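Local coordinates for coenzyme Q-binding protein COQ10 START domain-containing protein (Deinococcus radiodurans R1, PDB 3GGN), which is of unknown function but, as a START-like domain of the polyketide cyclase/lipid transport family, probably binds a hydrophobic ligand such as a quinone or lipid, at residues V22-P27 with A64-D69; I75-L80 with I85-E90; V106-R111 with Q131-D136. All coordinates share one frame; numbering follows the deposited sequence.

Contact 1: V22-P27 with A64-D69; sequences VWRDLP and AELTAD
A salt bridge between Arg-24 and Asp-69 pins the last turn of helix 16-24 to the C-terminal end of strand 59-70 in the helix-grip fold. The bond runs from Arg-24 NE to Asp-69 OD2 over 2.8 Å and is nearly straight, 168° at the hydrogen. The acceptor lies in the guanidinium plane at its edge, yet the carboxylate is turned 68° against that plane, so Asp-69 OD2 receives the proton from above its own plane. Arg-24 NH2 adds a weak second bond to the same oxygen at 3.3 Å. The other carboxylate oxygen, Asp-69 OD1, is hydrogen-bonded to Tyr-20 OH, so a tyrosine one turn back on the helix holds the acid for the arginine.

The CD1 methyl of Leu-66 sits over one face of the guanidinium, toward the rim, 3.4 Å from Arg-24 NH2. Arginine suits this place because its flat head offers polar N-H groups around the edge and a face that tolerates a methyl; CG stands anti to the backbone N, and the bend at chi2 (63°) brings the guanidinium to the strand. An alanine here is likely to leave Asp-69 OD2 without its charged mate and to uncover the Leu-66 methyl on that side. Between Leu-66 and Asp-69 the strand carries a classic beta bulge, with Thr-67 and Ala-68 both opposite Ala-76. The bulge interrupts the regular alternation, and both Leu-66 and Asp-69 point toward the helix. A bent antiparallel sheet with two short helices between its first and second strands is characteristic of the Bet v 1-like fold to which this family belongs.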
# COMPACT_ATOMS: atom_id res chain seq x y z
N VAL B 22 9.70 10.38 1.94
CA VAL B 22 8.39 9.84 1.59
C VAL B 22 7.32 10.60 2.37
O VAL B 22 6.38 11.14 1.78
CB VAL B 22 8.28 8.33 1.92
CG1 VAL B 22 6.89 7.81 1.59
CG2 VAL B 22 9.33 7.55 1.13
N TRP B 23 7.47 10.65 3.69
CA TRP B 23 6.51 11.34 4.54
C TRP B 23 6.32 12.82 4.22
O TRP B 23 5.21 13.34 4.35
CB TRP B 23 6.90 11.20 6.02
CG TRP B 23 6.66 9.82 6.54
CD1 TRP B 23 7.42 8.72 6.32
CD2 TRP B 23 5.53 9.39 7.31
NE1 TRP B 23 6.83 7.62 6.90
CE2 TRP B 23 5.67 8.00 7.51
CE3 TRP B 23 4.40 10.04 7.84
CZ2 TRP B 23 4.73 7.24 8.22
CZ3 TRP B 23 3.47 9.29 8.54
CH2 TRP B 23 3.64 7.90 8.73
N ARG B 24 7.39 13.50 3.81
CA ARG B 24 7.32 14.92 3.50
C ARG B 24 6.45 15.22 2.27
O ARG B 24 5.99 16.35 2.10
CB ARG B 24 8.74 15.50 3.29
CG ARG B 24 8.77 17.02 3.11
CD ARG B 24 8.25 17.73 4.37
NE ARG B 24 8.20 19.19 4.25
CZ ARG B 24 7.30 19.87 3.54
NH1 ARG B 24 6.35 19.23 2.86
NH2 ARG B 24 7.32 21.20 3.54
N ASP B 25 6.24 14.21 1.43
CA ASP B 25 5.41 14.35 0.23
C ASP B 25 3.97 14.25 0.73
O ASP B 25 3.36 13.19 0.72
CB ASP B 25 5.75 13.23 -0.76
CG ASP B 25 4.70 13.06 -1.85
OD1 ASP B 25 4.06 14.07 -2.23
OD2 ASP B 25 4.52 11.92 -2.33
N LEU B 26 3.44 15.39 1.18
CA LEU B 26 2.10 15.42 1.76
C LEU B 26 0.98 14.75 0.96
O LEU B 26 0.23 13.95 1.50
CB LEU B 26 1.72 16.86 2.11
CG LEU B 26 2.72 17.62 3.00
CD1 LEU B 26 2.15 18.97 3.40
CD2 LEU B 26 3.02 16.80 4.25
N PRO B 27 0.87 15.06 -0.34
CA PRO B 27 -0.21 14.43 -1.13
C PRO B 27 -0.15 12.90 -1.13
O PRO B 27 -1.16 12.24 -1.38
CB PRO B 27 -0.02 15.04 -2.52
CG PRO B 27 0.57 16.40 -2.22
CD PRO B 27 1.60 16.05 -1.16
N ALA B 64 -4.81 22.67 7.67
CA ALA B 64 -3.79 22.42 8.67
C ALA B 64 -2.49 23.13 8.27
O ALA B 64 -2.37 23.62 7.15
CB ALA B 64 -3.54 20.93 8.81
N GLU B 65 -1.54 23.17 9.19
CA GLU B 65 -0.25 23.80 8.92
C GLU B 65 0.89 22.98 9.52
O GLU B 65 0.72 22.33 10.55
CB GLU B 65 -0.23 25.21 9.52
CG GLU B 65 0.11 25.26 11.00
CD GLU B 65 0.06 26.68 11.59
OE1 GLU B 65 0.36 27.65 10.86
OE2 GLU B 65 -0.28 26.80 12.79
N LEU B 66 2.05 22.99 8.87
CA LEU B 66 3.21 22.29 9.39
C LEU B 66 3.73 23.15 10.54
O LEU B 66 3.88 24.35 10.37
CB LEU B 66 4.31 22.17 8.33
CG LEU B 66 4.05 21.28 7.11
CD1 LEU B 66 5.14 21.49 6.07
CD2 LEU B 66 4.00 19.83 7.56
N THR B 67 3.99 22.55 11.70
CA THR B 67 4.51 23.31 12.82
C THR B 67 6.00 23.04 12.99
O THR B 67 6.69 23.72 13.76
CB THR B 67 3.80 22.94 14.14
OG1 THR B 67 2.38 23.11 13.98
CG2 THR B 67 4.26 23.85 15.26
N ALA B 68 6.50 22.05 12.26
CA ALA B 68 7.91 21.68 12.32
C ALA B 68 8.26 20.81 11.12
O ALA B 68 7.55 19.86 10.80
CB ALA B 68 8.22 20.93 13.61
N ASP B 69 9.35 21.17 10.46
CA ASP B 69 9.82 20.42 9.31
C ASP B 69 11.33 20.47 9.30
O ASP B 69 11.94 21.39 8.73
CB ASP B 69 9.25 21.00 8.01
CG ASP B 69 9.77 20.27 6.78
OD1 ASP B 69 10.09 19.07 6.89
OD2 ASP B 69 9.84 20.90 5.71

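Contact 2: I75-L80 with I85-E90; sequences IAWRSL and IENSGE
Trp-77 leans its indole across to the neighbouring strand and covers Gly-89. From CB the side chain leaves with chi1 at 65°, setting CG between the backbone N and the carbonyl carbon, and chi2 near 90° lays the ring alongside the facing strand. CG and CD1 pass close to the Gly-89 amide nitrogen, with Trp-77 CD1 3.8 Å from Gly-89 N, while CD2 and CE3 of the indole each lie 3.7 Å from Gly-89 O. Farther out, CE2 and CZ2 lie against the Gly-89 alpha carbon, which stands 3.6 Å from the centroid of the six-membered ring, a CH-pi contact over the face. CZ3 and CH2 reach on to the Gly-89 carbonyl carbon and Glu-90 N. Glycine suits this place because a beta carbon on it would clash with the ring. At the polar edge, Trp-77 NE1 donates to a water at 2.9 Å, which in turn makes a weak bond to Ser-88 O.

The two strands, 177° apart in direction, form an antiparallel beta hairpin in the curved sheet of the helix-grip, Bet v 1-like fold. Trp-77 and Gly-89 are a hydrogen-bonded pair: Trp-77 N gives to Gly-89 O at 3.0 Å and Gly-89 N returns to Trp-77 O at 2.9 Å. On the other face Arg-78 stands beside Ser-88, a non-hydrogen-bonded pair whose CB atoms are 4.2 Å apart; the small serine turns its hydroxyl to Thr-109 OG1 on the next strand. Toward the turn, Ser-79 N bonds to Asn-87 O at 2.8 Å. The indole also stacks with Trp-49 and touches Leu-108.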
# COMPACT_ATOMS: atom_id res chain seq x y z
N ILE B 75 8.66 15.91 11.33
CA ILE B 75 7.61 16.63 10.63
C ILE B 75 6.44 16.66 11.60
O ILE B 75 6.06 15.63 12.14
CB ILE B 75 7.16 15.90 9.35
CG1 ILE B 75 8.38 15.60 8.46
CG2 ILE B 75 6.15 16.77 8.61
CD1 ILE B 75 8.03 14.84 7.18
N ALA B 76 5.90 17.85 11.85
CA ALA B 76 4.76 18.00 12.77
C ALA B 76 3.73 18.91 12.13
O ALA B 76 4.07 19.86 11.42
CB ALA B 76 5.23 18.58 14.10
N TRP B 77 2.46 18.62 12.40
CA TRP B 77 1.36 19.41 11.85
C TRP B 77 0.19 19.52 12.82
O TRP B 77 0.07 18.73 13.76
CB TRP B 77 0.88 18.77 10.54
CG TRP B 77 0.28 17.42 10.72
CD1 TRP B 77 -1.03 17.13 10.95
CD2 TRP B 77 0.97 16.17 10.66
NE1 TRP B 77 -1.21 15.76 11.03
CE2 TRP B 77 0.01 15.15 10.85
CE3 TRP B 77 2.32 15.80 10.47
CZ2 TRP B 77 0.34 13.79 10.86
CZ3 TRP B 77 2.65 14.44 10.47
CH2 TRP B 77 1.66 13.46 10.66
N ARG B 78 -0.66 20.51 12.59
CA ARG B 78 -1.83 20.70 13.44
C ARG B 78 -2.93 21.45 12.70
O ARG B 78 -2.67 22.32 11.87
CB ARG B 78 -1.45 21.47 14.70
CG ARG B 78 -1.09 22.92 14.46
CD ARG B 78 -0.51 23.54 15.72
NE ARG B 78 -0.06 24.91 15.50
CZ ARG B 78 0.77 25.56 16.31
NH1 ARG B 78 1.22 24.96 17.40
NH2 ARG B 78 1.14 26.80 16.03
N SER B 79 -4.17 21.09 13.01
CA SER B 79 -5.32 21.74 12.40
C SER B 79 -5.36 23.19 12.86
O SER B 79 -4.93 23.50 13.97
CB SER B 79 -6.59 21.03 12.85
OG SER B 79 -6.56 20.89 14.26
N LEU B 80 -5.85 24.07 12.00
CA LEU B 80 -5.97 25.47 12.35
C LEU B 80 -7.25 25.63 13.17
O LEU B 80 -8.11 24.75 13.15
CB LEU B 80 -6.05 26.33 11.08
CG LEU B 80 -4.72 26.87 10.54
CD1 LEU B 80 -3.84 25.74 10.08
CD2 LEU B 80 -5.00 27.82 9.39
N ILE B 85 -12.45 19.24 12.33
CA ILE B 85 -11.87 18.19 13.16
C ILE B 85 -10.53 18.62 13.70
O ILE B 85 -9.62 18.95 12.94
CB ILE B 85 -11.67 16.89 12.35
CG1 ILE B 85 -13.01 16.43 11.75
CG2 ILE B 85 -11.10 15.79 13.24
CD1 ILE B 85 -14.08 16.20 12.79
N GLU B 86 -10.42 18.63 15.02
CA GLU B 86 -9.17 19.00 15.67
C GLU B 86 -8.23 17.81 15.57
O GLU B 86 -8.59 16.69 15.90
CB GLU B 86 -9.42 19.33 17.15
CG GLU B 86 -10.26 20.57 17.39
CD GLU B 86 -10.89 20.59 18.77
OE1 GLU B 86 -10.16 20.43 19.78
OE2 GLU B 86 -12.13 20.75 18.85
N ASN B 87 -7.02 18.06 15.08
CA ASN B 87 -6.06 16.99 14.98
C ASN B 87 -4.65 17.53 14.82
O ASN B 87 -4.45 18.65 14.36
CB ASN B 87 -6.38 16.06 13.80
CG ASN B 87 -6.06 16.69 12.47
OD1 ASN B 87 -6.75 17.59 12.01
ND2 ASN B 87 -4.98 16.22 11.84
N SER B 88 -3.69 16.72 15.23
CA SER B 88 -2.29 17.08 15.13
C SER B 88 -1.55 15.78 14.83
O SER B 88 -2.12 14.69 14.93
CB SER B 88 -1.80 17.65 16.45
OG SER B 88 -1.86 16.66 17.46
N GLY B 89 -0.29 15.91 14.46
CA GLY B 89 0.49 14.73 14.16
C GLY B 89 1.96 15.06 14.24
O GLY B 89 2.37 16.22 14.13
N GLU B 90 2.77 14.03 14.44
CA GLU B 90 4.20 14.20 14.54
C GLU B 90 4.87 12.89 14.15
O GLU B 90 4.52 11.82 14.66
CB GLU B 90 4.59 14.59 15.97
CG GLU B 90 6.05 14.95 16.13
CD GLU B 90 6.45 15.16 17.58
OE1 GLU B 90 7.63 15.50 17.82
OE2 GLU B 90 5.59 14.98 18.48
O HOH W 1 -3.42 14.35 12.32
O HOH W 2 -5.31 19.84 16.66

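Contact 3: V106-R111 with Q131-D136; sequences VRLTYR and QQLRDD
Leu-133 leaves its helix with CG opposite the backbone N (chi1 -177°), and chi2 of 63° then swings the CD1 branch toward the sheet, where it meets Val-106 and Leu-108. On the strand, Val-106 has CG1 anti to its own backbone N, which places CG1 against the Leu-133 CD1 methyl, while Leu-108 brings its CD1 to it from the next position on that face. This is the meeting of the long C-terminal helix, 130-146, with the curved antiparallel sheet that wraps round it, the feature from which the helix-grip fold of START and Bet v 1-like domains takes its name.

The contact is small and wholly apolar, burying 110 Å² in all, and no hydrogen bond crosses it. The side chains cross obliquely, and the backbones stay well apart: the nearest alpha carbons, those of Val-106 and Leu-133, are 8.6 Å from each other. Leucine reaches out from the helix far enough for its CD1 to meet the strand's side chains part-way across, whereas a beta-branched valine suits the extended strand and turns CG1 to Leu-133, while CG2 packs on Trp-23. Arg-107, between Val-106 and Leu-108, points to the other face of the sheet, as expected for a regular strand.

Other parts of the fold complete the surroundings. Leu-133 also touches Val-6 and Asp-8 on the edge strand 4-12, and Met-33, in the loop after helix 29-32, packs on both Val-106 and Leu-108. In members of this superfamily, the space between helix and sheet commonly holds the ligand, so these aliphatic groups are consistent with the wall of an apolar pocket. The Leu-133 CD1 methyl lies equally far from both strand partners, 4.1 Å from Val-106 CG1 and 4.1 Å from Leu-108 CD1.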
# COMPACT_ATOMS: atom_id res chain seq x y z
N VAL B 106 5.41 7.59 15.06
CA VAL B 106 4.25 8.36 14.63
C VAL B 106 3.27 8.56 15.78
O VAL B 106 2.93 7.61 16.48
CB VAL B 106 3.51 7.65 13.46
CG1 VAL B 106 2.29 8.46 13.03
CG2 VAL B 106 4.44 7.45 12.29
N ARG B 107 2.85 9.81 15.97
CA ARG B 107 1.89 10.15 17.01
C ARG B 107 0.79 11.02 16.40
O ARG B 107 1.06 12.12 15.90
CB ARG B 107 2.57 10.91 18.16
CG ARG B 107 1.61 11.21 19.31
CD ARG B 107 2.30 11.90 20.48
NE ARG B 107 1.38 12.08 21.60
CZ ARG B 107 1.71 12.64 22.76
NH1 ARG B 107 2.94 13.09 22.95
NH2 ARG B 107 0.81 12.76 23.72
N LEU B 108 -0.45 10.53 16.45
CA LEU B 108 -1.60 11.25 15.90
C LEU B 108 -2.67 11.45 16.95
O LEU B 108 -2.93 10.56 17.78
CB LEU B 108 -2.20 10.46 14.74
CG LEU B 108 -1.22 9.91 13.70
CD1 LEU B 108 -1.98 8.97 12.76
CD2 LEU B 108 -0.58 11.07 12.93
N THR B 109 -3.30 12.62 16.92
CA THR B 109 -4.38 12.94 17.85
C THR B 109 -5.53 13.52 17.04
O THR B 109 -5.32 14.35 16.16
CB THR B 109 -3.93 13.99 18.90
OG1 THR B 109 -3.76 15.26 18.26
CG2 THR B 109 -2.63 13.58 19.55
N TYR B 110 -6.75 13.06 17.32
CA TYR B 110 -7.93 13.54 16.61
C TYR B 110 -9.07 13.72 17.60
O TYR B 110 -9.20 12.96 18.56
CB TYR B 110 -8.33 12.54 15.52
N ARG B 111 -9.89 14.74 17.38
CA ARG B 111 -11.01 15.01 18.27
C ARG B 111 -12.21 15.53 17.48
O ARG B 111 -12.34 16.74 17.26
CB ARG B 111 -10.61 16.03 19.33
N GLN B 131 -4.67 -0.09 15.42
CA GLN B 131 -4.40 -1.28 14.63
C GLN B 131 -4.18 -0.88 13.16
O GLN B 131 -3.34 -1.46 12.47
CB GLN B 131 -5.56 -2.27 14.73
CG GLN B 131 -5.32 -3.58 13.99
CD GLN B 131 -4.11 -4.35 14.50
OE1 GLN B 131 -3.06 -4.40 13.85
NE2 GLN B 131 -4.24 -4.94 15.69
N GLN B 132 -4.93 0.11 12.70
CA GLN B 132 -4.79 0.56 11.32
C GLN B 132 -3.42 1.22 11.14
O GLN B 132 -2.73 0.98 10.15
CB GLN B 132 -5.93 1.53 10.97
CG GLN B 132 -5.82 2.17 9.58
CD GLN B 132 -7.16 2.28 8.86
OE1 GLN B 132 -8.15 2.75 9.41
NE2 GLN B 132 -7.18 1.86 7.60
N LEU B 133 -3.02 2.04 12.11
CA LEU B 133 -1.71 2.69 12.04
C LEU B 133 -0.62 1.61 12.02
O LEU B 133 0.29 1.68 11.19
CB LEU B 133 -1.50 3.64 13.23
CG LEU B 133 -0.19 4.44 13.22
CD1 LEU B 133 -0.14 5.37 12.01
CD2 LEU B 133 -0.08 5.26 14.50
N ARG B 134 -0.71 0.63 12.91
CA ARG B 134 0.28 -0.45 12.96
C ARG B 134 0.42 -1.10 11.58
O ARG B 134 1.53 -1.25 11.07
CB ARG B 134 -0.12 -1.53 13.97
CG ARG B 134 0.76 -2.80 13.91
CD ARG B 134 2.22 -2.48 14.16
NE ARG B 134 2.41 -1.99 15.52
CZ ARG B 134 2.33 -2.76 16.60
NH1 ARG B 134 2.08 -4.06 16.47
NH2 ARG B 134 2.49 -2.24 17.81
N ASP B 135 -0.70 -1.48 10.98
CA ASP B 135 -0.68 -2.10 9.66
C ASP B 135 -0.02 -1.18 8.62
O ASP B 135 0.82 -1.63 7.84
CB ASP B 135 -2.10 -2.45 9.19
CG ASP B 135 -2.77 -3.50 10.07
OD1 ASP B 135 -2.05 -4.30 10.70
OD2 ASP B 135 -4.03 -3.54 10.11
N ASP B 136 -0.40 0.09 8.62
CA ASP B 136 0.17 1.05 7.67
C ASP B 136 1.70 1.14 7.82
O ASP B 136 2.44 1.17 6.82
CB ASP B 136 -0.43 2.45 7.89
CG ASP B 136 -1.90 2.54 7.51
OD1 ASP B 136 -2.40 1.66 6.77
OD2 ASP B 136 -2.55 3.52 7.93

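From the N terminus the contacts come in series, none nested in or crossing another. Contact 1 closes the loop from helix 16-24, through helix 29-32 and two strands, to strand 59-70. Contact 2 follows at once as a hairpin, 74-79 with 86-95, and contact 3 brings the C-terminal helix back to strand 102-111. All three reach one sheet. Strand 59-70 hands over to the hairpin through backbone bonds at Ala-76, and the hairpin to strand 102-111 through Glu-86 O with Arg-111 N. Contacts 1 and 3, about 16 Å apart between centres, also meet directly where Trp-23 CH2 packs on Val-106 CG2, tying the first helix to the inner side of the sheet.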